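Local coordinates for protein mannuronan C5-epimerase (Pseudomonas syringae pv. tomato, PDB 4NK6) that epimerises beta-D-mannuronate to alpha-L-guluronate residues within the alginate polymer and takes part in a periplasmic complex that shields and passes on the new chain, at residues Val320-Asn325 with Ile344-Ser349; Ile367-Ser372 with Ala411-Ile416. All coordinates share one frame; numbering follows the deposited sequence.

How the interactions relate
Both contacts lie in the C-terminal right-handed beta-helix, with centres about 10 Å apart, and follow one another along the chain. Interaction 1 pairs strands 320-323 and 344-347; strand 367-370 of interaction 2 is the next neighbour of 344-347, and L346 N lies 2.7 Å from R368 O, a probable hydrogen bond. A 2.7 Å salt bridge, E348 OE2 to R370 NE, joins E348, just past strand 344-347, to the last residue of strand 367-370. Interaction 2 meets the chain leading into strand 414-418, on another face of the coil. Interaction 1 is beside the active site: the side chain of R324 is about 6 Å from that of H274, the probable proton acceptor; interaction 2 lies away from it.

Interaction 1 of 2, residues Val320-Asn325 with Ile344-Ser349; sequences VVLDRN and ITLYES
V320, V321 and L322 meet I344, T345 and L346 in parallel register, strand axes 4.8 Å apart and inclined by 6°. T345 N to V320 O, L322 N to T345 O and Y347 N to L322 O form the backbone ladder; the last, 2.9 Å long, is nearly straight at 174°. On the face of V320, L322, I344 and L346, which packs on I336 and V331, L322 and L346 lie side by side, L346 CD2 3.9 Å from L322 CB. On the other face V321 CG1, anti to its backbone N, comes within 3.8 Å of Y347 CD2, while D323 OD1 sits 3.4 Å from Y347 CB, its carboxylate 84° from the ring plane. R324 NH1 forms a salt bridge to the syn lone pair of D323 OD2, which lies in the guanidinium plane and also bonds S299 OG.

From the D323-Y347 pair onward the ladder loses regularity. R324 N reaches Y347 O through a weak bond, and N325 N meets E348 O from above the carbonyl plane. Water lies 2.6 Å from D323 OD1 and 2.7 Å from E348 OE1; R370 binds E348 OE2. D323 thus holds R324 near H274, probably the proton acceptor, on successive coils of a right-handed parallel beta-helix.

Interaction 2 of 2, residues Ile367-Ser372 with Ala411-Ile416; sequences IRVRNS and AQVSLI
V369 meets V413 and L415 through methyl groups, while S372 meets V413 and S414 through its carbonyl oxygen. The apolar part is small: V369 CG1 lies 3.9 Å from V413 CG2, the two side chains meeting at a slant, and V369 CG2 lies 4.2 Å from L415 CD2. V413 CG2 stands anti to its backbone N, and this methyl also packs 3.5 Å from S372 O.

One conventional hydrogen bond crosses the contact. S414 N donates to S372 O over 3.1 Å with an angle of 159° at the hydrogen, the donor tilted 23° from the carbonyl plane. The same oxygen receives a CH...O contact from V413 CA at 3.3 Å, so two consecutive residues, V413 and S414, converge on one carbonyl oxygen. By contrast, S372 N and Q412 O are close but badly angled for a bond, and Q412 O instead meets N371 CA.

Other polar groups are held from elsewhere. N371 OD1, itself hydrogen-bonded elsewhere, approaches A411 CA to 3.3 Å, while ND2 binds E348 OE2 and the backbone oxygen of dimethyllysine 395. S372 OG donates to R370 O at 2.8 Å, from above that carbonyl's plane, and accepts S349 N. S414 OG accepts N374 N.

Strand 367-370 lies between 344-347 and 388-393, whereas 414-418 pairs with 375-378 and 437-441, so the segments are not sheet neighbours. They meet at a corner of the beta-helix, where a single backbone bond beside a few methyl contacts implies a local junction, its side-chain polar ends satisfied mainly by surrounding residues.

Interaction 1 of 2, residues Val320-Asn325 with Ile344-Ser349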
ATOM      1  N   VAL A 320       7.947 -10.607   1.444  1.00 26.95           N
ATOM      2  CA  VAL A 320       6.512 -10.606   1.725  1.00 26.84           C
ATOM      3  C   VAL A 320       6.253 -10.985   3.188  1.00 27.98           C
ATOM      4  O   VAL A 320       6.767 -11.996   3.668  1.00 29.33           O
ATOM      5  CB  VAL A 320       5.753 -11.612   0.823  1.00 27.98           C
ATOM      6  CG1 VAL A 320       4.295 -11.699   1.236  1.00 30.55           C
ATOM      7  CG2 VAL A 320       5.858 -11.205  -0.660  1.00 27.84           C
ATOM      8  N   VAL A 321       5.463 -10.177   3.891  1.00 27.21           N
ATOM      9  CA  VAL A 321       5.163 -10.424   5.299  1.00 25.64           C
ATOM     10  C   VAL A 321       3.657 -10.466   5.554  1.00 30.46           C
ATOM     11  O   VAL A 321       2.924  -9.637   5.026  1.00 31.51           O
ATOM     12  CB  VAL A 321       5.812  -9.333   6.207  1.00 27.47           C
ATOM     13  CG1 VAL A 321       5.407  -9.511   7.662  1.00 27.15           C
ATOM     14  CG2 VAL A 321       7.321  -9.369   6.076  1.00 25.21           C
ATOM     15  N   LEU A 322       3.205 -11.452   6.337  1.00 29.16           N
ATOM     16  CA  LEU A 322       1.839 -11.480   6.881  1.00 29.36           C
ATOM     17  C   LEU A 322       1.959 -11.313   8.395  1.00 29.86           C
ATOM     18  O   LEU A 322       2.573 -12.146   9.060  1.00 31.51           O
ATOM     19  CB  LEU A 322       1.140 -12.807   6.571  1.00 30.58           C
ATOM     20  CG  LEU A 322       0.546 -13.041   5.173  1.00 39.53           C
ATOM     21  CD1 LEU A 322       1.547 -12.800   4.070  1.00 33.29           C
ATOM     22  CD2 LEU A 322      -0.030 -14.452   5.064  1.00 36.65           C
ATOM     23  N   ASP A 323       1.378 -10.242   8.934  1.00 25.21           N
ATOM     24  CA  ASP A 323       1.656  -9.834  10.313  1.00 31.93           C
ATOM     25  C   ASP A 323       0.380  -9.632  11.132  1.00 33.28           C
ATOM     26  O   ASP A 323      -0.666  -9.246  10.590  1.00 31.88           O
ATOM     27  CB  ASP A 323       2.474  -8.536  10.296  1.00 36.28           C
ATOM     28  CG  ASP A 323       2.808  -8.015  11.695  1.00 33.69           C
ATOM     29  OD1 ASP A 323       3.348  -8.781  12.514  1.00 30.51           O
ATOM     30  OD2 ASP A 323       2.530  -6.832  11.972  1.00 34.72           O
ATOM     31  N   ARG A 324       0.473  -9.891  12.434  1.00 34.82           N
ATOM     32  CA  ARG A 324      -0.581  -9.527  13.390  1.00 34.04           C
ATOM     33  C   ARG A 324      -1.971 -10.060  13.035  1.00 36.98           C
ATOM     34  O   ARG A 324      -2.894  -9.290  12.743  1.00 32.70           O
ATOM     35  CB  ARG A 324      -0.622  -8.005  13.594  1.00 33.95           C
ATOM     36  CG  ARG A 324       0.520  -7.473  14.469  1.00 35.24           C
ATOM     37  CD  ARG A 324       0.554  -5.944  14.561  1.00 35.95           C
ATOM     38  NE  ARG A 324       1.407  -5.485  15.662  1.00 37.75           N
ATOM     39  CZ  ARG A 324       2.739  -5.441  15.612  1.00 40.76           C
ATOM     40  NH1 ARG A 324       3.380  -5.830  14.515  1.00 33.19           N
ATOM     41  NH2 ARG A 324       3.433  -5.010  16.661  1.00 38.80           N
ATOM     42  N   ASN A 325      -2.108 -11.382  13.060  1.00 34.04           N
ATOM     43  CA  ASN A 325      -3.409 -12.027  12.928  1.00 30.22           C
ATOM     44  C   ASN A 325      -4.094 -11.728  11.587  1.00 31.69           C
ATOM     45  O   ASN A 325      -5.315 -11.541  11.515  1.00 32.61           O
ATOM     46  CB  ASN A 325      -4.302 -11.661  14.129  1.00 29.45           C
ATOM     47  CG  ASN A 325      -5.479 -12.599  14.292  1.00 41.31           C
ATOM     48  OD1 ASN A 325      -5.438 -13.747  13.844  1.00 42.51           O
ATOM     49  ND2 ASN A 325      -6.542 -12.115  14.944  1.00 39.33           N
ATOM     50  N   ILE A 344       9.634 -14.935   2.632  1.00 31.04           N
ATOM     51  CA  ILE A 344       8.326 -14.724   3.242  1.00 32.01           C
ATOM     52  C   ILE A 344       8.428 -14.915   4.760  1.00 32.70           C
ATOM     53  O   ILE A 344       9.010 -15.896   5.226  1.00 30.94           O
ATOM     54  CB  ILE A 344       7.303 -15.759   2.740  1.00 34.32           C
ATOM     55  CG1 ILE A 344       7.220 -15.747   1.210  1.00 33.57           C
ATOM     56  CG2 ILE A 344       5.930 -15.513   3.375  1.00 30.53           C
ATOM     57  CD1 ILE A 344       6.321 -16.853   0.621  1.00 31.22           C
ATOM     58  N   THR A 345       7.867 -13.984   5.528  1.00 27.87           N
ATOM     59  CA  THR A 345       7.798 -14.150   6.978  1.00 27.79           C
ATOM     60  C   THR A 345       6.347 -14.095   7.449  1.00 28.93           C
ATOM     61  O   THR A 345       5.627 -13.162   7.111  1.00 29.37           O
ATOM     62  CB  THR A 345       8.583 -13.050   7.717  1.00 28.50           C
ATOM     63  OG1 THR A 345       9.847 -12.833   7.080  1.00 31.35           O
ATOM     64  CG2 THR A 345       8.803 -13.437   9.194  1.00 27.68           C
ATOM     65  N   LEU A 346       5.922 -15.096   8.219  1.00 30.18           N
ATOM     66  CA  LEU A 346       4.620 -15.051   8.870  1.00 31.18           C
ATOM     67  C   LEU A 346       4.804 -14.791  10.359  1.00 33.01           C
ATOM     68  O   LEU A 346       5.474 -15.551  11.059  1.00 29.83           O
ATOM     69  CB  LEU A 346       3.836 -16.351   8.674  1.00 34.87           C
ATOM     70  CG  LEU A 346       3.559 -16.884   7.258  1.00 41.06           C
ATOM     71  CD1 LEU A 346       2.253 -17.627   7.248  1.00 39.50           C
ATOM     72  CD2 LEU A 346       3.566 -15.824   6.187  1.00 36.09           C
ATOM     73  N   TYR A 347       4.213 -13.703  10.827  1.00 30.29           N
ATOM     74  CA  TYR A 347       4.286 -13.311  12.217  1.00 26.67           C
ATOM     75  C   TYR A 347       2.887 -13.400  12.825  1.00 30.49           C
ATOM     76  O   TYR A 347       2.018 -12.581  12.493  1.00 30.34           O
ATOM     77  CB  TYR A 347       4.716 -11.852  12.313  1.00 28.97           C
ATOM     78  CG  TYR A 347       6.174 -11.523  12.068  1.00 34.45           C
ATOM     79  CD1 TYR A 347       7.194 -12.163  12.763  1.00 33.62           C
ATOM     80  CD2 TYR A 347       6.524 -10.515  11.176  1.00 35.01           C
ATOM     81  CE1 TYR A 347       8.527 -11.812  12.561  1.00 26.70           C
ATOM     82  CE2 TYR A 347       7.840 -10.168  10.964  1.00 34.84           C
ATOM     83  CZ  TYR A 347       8.837 -10.813  11.658  1.00 33.67           C
ATOM     84  OH  TYR A 347      10.147 -10.443  11.436  1.00 39.53           O
ATOM     85  N   GLU A 348       2.675 -14.373  13.709  1.00 30.57           N
ATOM     86  CA  GLU A 348       1.423 -14.490  14.456  1.00 33.64           C
ATOM     87  C   GLU A 348       0.202 -14.398  13.538  1.00 35.36           C
ATOM     88  O   GLU A 348      -0.767 -13.700  13.842  1.00 33.17           O
ATOM     89  CB  GLU A 348       1.347 -13.406  15.539  1.00 31.98           C
ATOM     90  CG  GLU A 348       2.394 -13.546  16.655  1.00 34.90           C
ATOM     91  CD  GLU A 348       3.819 -13.225  16.197  1.00 34.62           C
ATOM     92  OE1 GLU A 348       4.043 -12.143  15.614  1.00 37.12           O
ATOM     93  OE2 GLU A 348       4.721 -14.053  16.427  1.00 36.53           O
ATOM     94  N   SER A 349       0.279 -15.069  12.396  1.00 34.43           N
ATOM     95  CA  SER A 349      -0.758 -14.972  11.368  1.00 33.60           C
ATOM     96  C   SER A 349      -1.046 -16.362  10.812  1.00 35.69           C
ATOM     97  O   SER A 349      -0.398 -16.809   9.854  1.00 33.41           O
ATOM     98  CB  SER A 349      -0.311 -14.041  10.233  1.00 33.48           C
ATOM     99  OG  SER A 349      -0.244 -12.690  10.666  1.00 33.05           O
TER
HETATM  100  O   HOH W   1       2.680 -10.029  14.685  1.00 32.64           O
HETATM  101  O   HOH W   2      -3.536 -15.766  13.669  1.00 41.24           O

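Interaction 2 of 2, residues Ile367-Ser372 with Ala411-Ile416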
ATOM      1  N   ILE A 367      11.249 -19.305   3.787  1.00 30.39           N
ATOM      2  CA  ILE A 367       9.947 -19.062   4.397  1.00 27.31           C
ATOM      3  C   ILE A 367      10.060 -19.221   5.917  1.00 31.82           C
ATOM      4  O   ILE A 367      10.416 -20.293   6.417  1.00 33.19           O
ATOM      5  CB  ILE A 367       8.887 -20.056   3.868  1.00 26.80           C
ATOM      6  CG1 ILE A 367       8.689 -19.875   2.358  1.00 31.16           C
ATOM      7  CG2 ILE A 367       7.556 -19.873   4.604  1.00 27.22           C
ATOM      8  CD1 ILE A 367       7.859 -20.999   1.685  1.00 29.18           C
ATOM      9  N   ARG A 368       9.781 -18.152   6.651  1.00 32.22           N
ATOM     10  CA  ARG A 368       9.824 -18.223   8.105  1.00 27.55           C
ATOM     11  C   ARG A 368       8.427 -18.065   8.702  1.00 28.22           C
ATOM     12  O   ARG A 368       7.664 -17.184   8.303  1.00 29.90           O
ATOM     13  CB  ARG A 368      10.797 -17.189   8.693  1.00 29.37           C
ATOM     14  CG  ARG A 368      10.837 -17.217  10.228  1.00 28.87           C
ATOM     15  CD  ARG A 368      12.111 -16.581  10.793  1.00 29.04           C
ATOM     16  NE  ARG A 368      12.179 -15.133  10.589  1.00 30.94           N
ATOM     17  CZ  ARG A 368      11.825 -14.231  11.500  1.00 37.73           C
ATOM     18  NH1 ARG A 368      11.953 -12.935  11.232  1.00 36.23           N
ATOM     19  NH2 ARG A 368      11.349 -14.620  12.680  1.00 28.33           N
ATOM     20  N   VAL A 369       8.096 -18.934   9.652  1.00 31.14           N
ATOM     21  CA  VAL A 369       6.781 -18.920  10.279  1.00 30.37           C
ATOM     22  C   VAL A 369       6.943 -18.841  11.783  1.00 32.23           C
ATOM     23  O   VAL A 369       7.474 -19.760  12.392  1.00 33.08           O
ATOM     24  CB  VAL A 369       5.988 -20.207   9.951  1.00 28.83           C
ATOM     25  CG1 VAL A 369       4.607 -20.156  10.584  1.00 32.34           C
ATOM     26  CG2 VAL A 369       5.876 -20.400   8.435  1.00 28.71           C
ATOM     27  N   ARG A 370       6.485 -17.744  12.379  1.00 29.05           N
ATOM     28  CA  ARG A 370       6.617 -17.556  13.817  1.00 30.40           C
ATOM     29  C   ARG A 370       5.230 -17.491  14.455  1.00 35.41           C
ATOM     30  O   ARG A 370       4.376 -16.732  13.999  1.00 31.15           O
ATOM     31  CB  ARG A 370       7.400 -16.271  14.129  1.00 29.74           C
ATOM     32  CG  ARG A 370       7.742 -16.083  15.624  1.00 31.51           C
ATOM     33  CD  ARG A 370       8.385 -14.713  15.896  1.00 31.75           C
ATOM     34  NE  ARG A 370       7.400 -13.630  15.983  1.00 33.31           N
ATOM     35  CZ  ARG A 370       7.710 -12.341  16.130  1.00 33.68           C
ATOM     36  NH1 ARG A 370       6.747 -11.431  16.214  1.00 29.34           N
ATOM     37  NH2 ARG A 370       8.982 -11.960  16.197  1.00 31.26           N
ATOM     38  N   ASN A 371       5.017 -18.301  15.493  1.00 30.55           N
ATOM     39  CA  ASN A 371       3.784 -18.249  16.290  1.00 34.76           C
ATOM     40  C   ASN A 371       2.510 -18.321  15.463  1.00 37.64           C
ATOM     41  O   ASN A 371       1.532 -17.647  15.786  1.00 34.33           O
ATOM     42  CB  ASN A 371       3.731 -16.974  17.144  1.00 31.23           C
ATOM     43  CG  ASN A 371       4.756 -16.969  18.265  1.00 35.21           C
ATOM     44  OD1 ASN A 371       5.170 -18.020  18.752  1.00 37.43           O
ATOM     45  ND2 ASN A 371       5.163 -15.778  18.687  1.00 34.61           N
ATOM     46  N   SER A 372       2.525 -19.113  14.394  1.00 31.12           N
ATOM     47  CA  SER A 372       1.365 -19.225  13.514  1.00 32.93           C
ATOM     48  C   SER A 372       0.949 -20.684  13.347  1.00 33.19           C
ATOM     49  O   SER A 372       1.795 -21.552  13.109  1.00 34.67           O
ATOM     50  CB  SER A 372       1.696 -18.621  12.139  1.00 31.82           C
ATOM     51  OG  SER A 372       2.233 -17.316  12.283  1.00 31.27           O
ATOM     52  N   ALA A 411       1.948 -18.602  21.424  1.00 51.92           N
ATOM     53  CA  ALA A 411       3.250 -19.189  21.117  1.00 50.26           C
ATOM     54  C   ALA A 411       3.158 -20.652  20.670  1.00 50.81           C
ATOM     55  O   ALA A 411       3.670 -21.548  21.337  1.00 48.96           O
ATOM     56  CB  ALA A 411       4.193 -19.049  22.312  1.00 43.47           C
ATOM     57  N   GLN A 412       2.498 -20.887  19.541  1.00 47.97           N
ATOM     58  CA  GLN A 412       2.440 -22.218  18.950  1.00 47.04           C
ATOM     59  C   GLN A 412       2.667 -22.114  17.447  1.00 47.57           C
ATOM     60  O   GLN A 412       2.275 -21.125  16.812  1.00 42.43           O
ATOM     61  CB  GLN A 412       1.100 -22.898  19.232  1.00 50.12           C
ATOM     62  CG  GLN A 412       0.753 -23.009  20.703  1.00 56.81           C
ATOM     63  CD  GLN A 412      -0.067 -24.242  21.022  1.00 68.43           C
ATOM     64  OE1 GLN A 412       0.450 -25.360  21.012  1.00 72.22           O
ATOM     65  NE2 GLN A 412      -1.350 -24.045  21.312  1.00 72.76           N
ATOM     66  N   VAL A 413       3.318 -23.128  16.885  1.00 41.81           N
ATOM     67  CA  VAL A 413       3.537 -23.177  15.447  1.00 39.78           C
ATOM     68  C   VAL A 413       3.128 -24.544  14.895  1.00 40.29           C
ATOM     69  O   VAL A 413       3.461 -25.582  15.457  1.00 39.67           O
ATOM     70  CB  VAL A 413       5.005 -22.809  15.071  1.00 37.75           C
ATOM     71  CG1 VAL A 413       5.999 -23.888  15.527  1.00 39.02           C
ATOM     72  CG2 VAL A 413       5.128 -22.539  13.574  1.00 33.42           C
ATOM     73  N   SER A 414       2.361 -24.546  13.816  1.00 39.87           N
ATOM     74  CA  SER A 414       2.058 -25.805  13.151  1.00 39.85           C
ATOM     75  C   SER A 414       1.895 -25.602  11.653  1.00 40.52           C
ATOM     76  O   SER A 414       1.394 -24.568  11.197  1.00 37.36           O
ATOM     77  CB  SER A 414       0.809 -26.455  13.732  1.00 35.75           C
ATOM     78  OG  SER A 414      -0.345 -25.788  13.276  1.00 40.58           O
ATOM     79  N   LEU A 415       2.327 -26.587  10.881  1.00 39.14           N
ATOM     80  CA  LEU A 415       2.155 -26.483   9.450  1.00 41.59           C
ATOM     81  C   LEU A 415       2.018 -27.820   8.743  1.00 43.23           C
ATOM     82  O   LEU A 415       2.291 -28.883   9.310  1.00 38.61           O
ATOM     83  CB  LEU A 415       3.258 -25.626   8.831  1.00 46.48           C
ATOM     84  CG  LEU A 415       4.692 -25.850   9.287  1.00 54.02           C
ATOM     85  CD1 LEU A 415       5.342 -26.919   8.441  1.00 55.45           C
ATOM     86  CD2 LEU A 415       5.465 -24.548   9.204  1.00 52.67           C
ATOM     87  N   ILE A 416       1.543 -27.737   7.507  1.00 36.59           N
ATOM     88  CA  ILE A 416       1.416 -28.874   6.623  1.00 40.88           C
ATOM     89  C   ILE A 416       2.185 -28.520   5.357  1.00 42.43           C
ATOM     90  O   ILE A 416       1.956 -27.466   4.758  1.00 40.60           O
ATOM     91  CB  ILE A 416      -0.059 -29.154   6.305  1.00 41.95           C
ATOM     92  CG1 ILE A 416      -0.784 -29.589   7.583  1.00 51.72           C
ATOM     93  CG2 ILE A 416      -0.190 -30.223   5.235  1.00 47.67           C
ATOM     94  CD1 ILE A 416      -2.278 -29.796   7.421  1.00 54.42           C
TER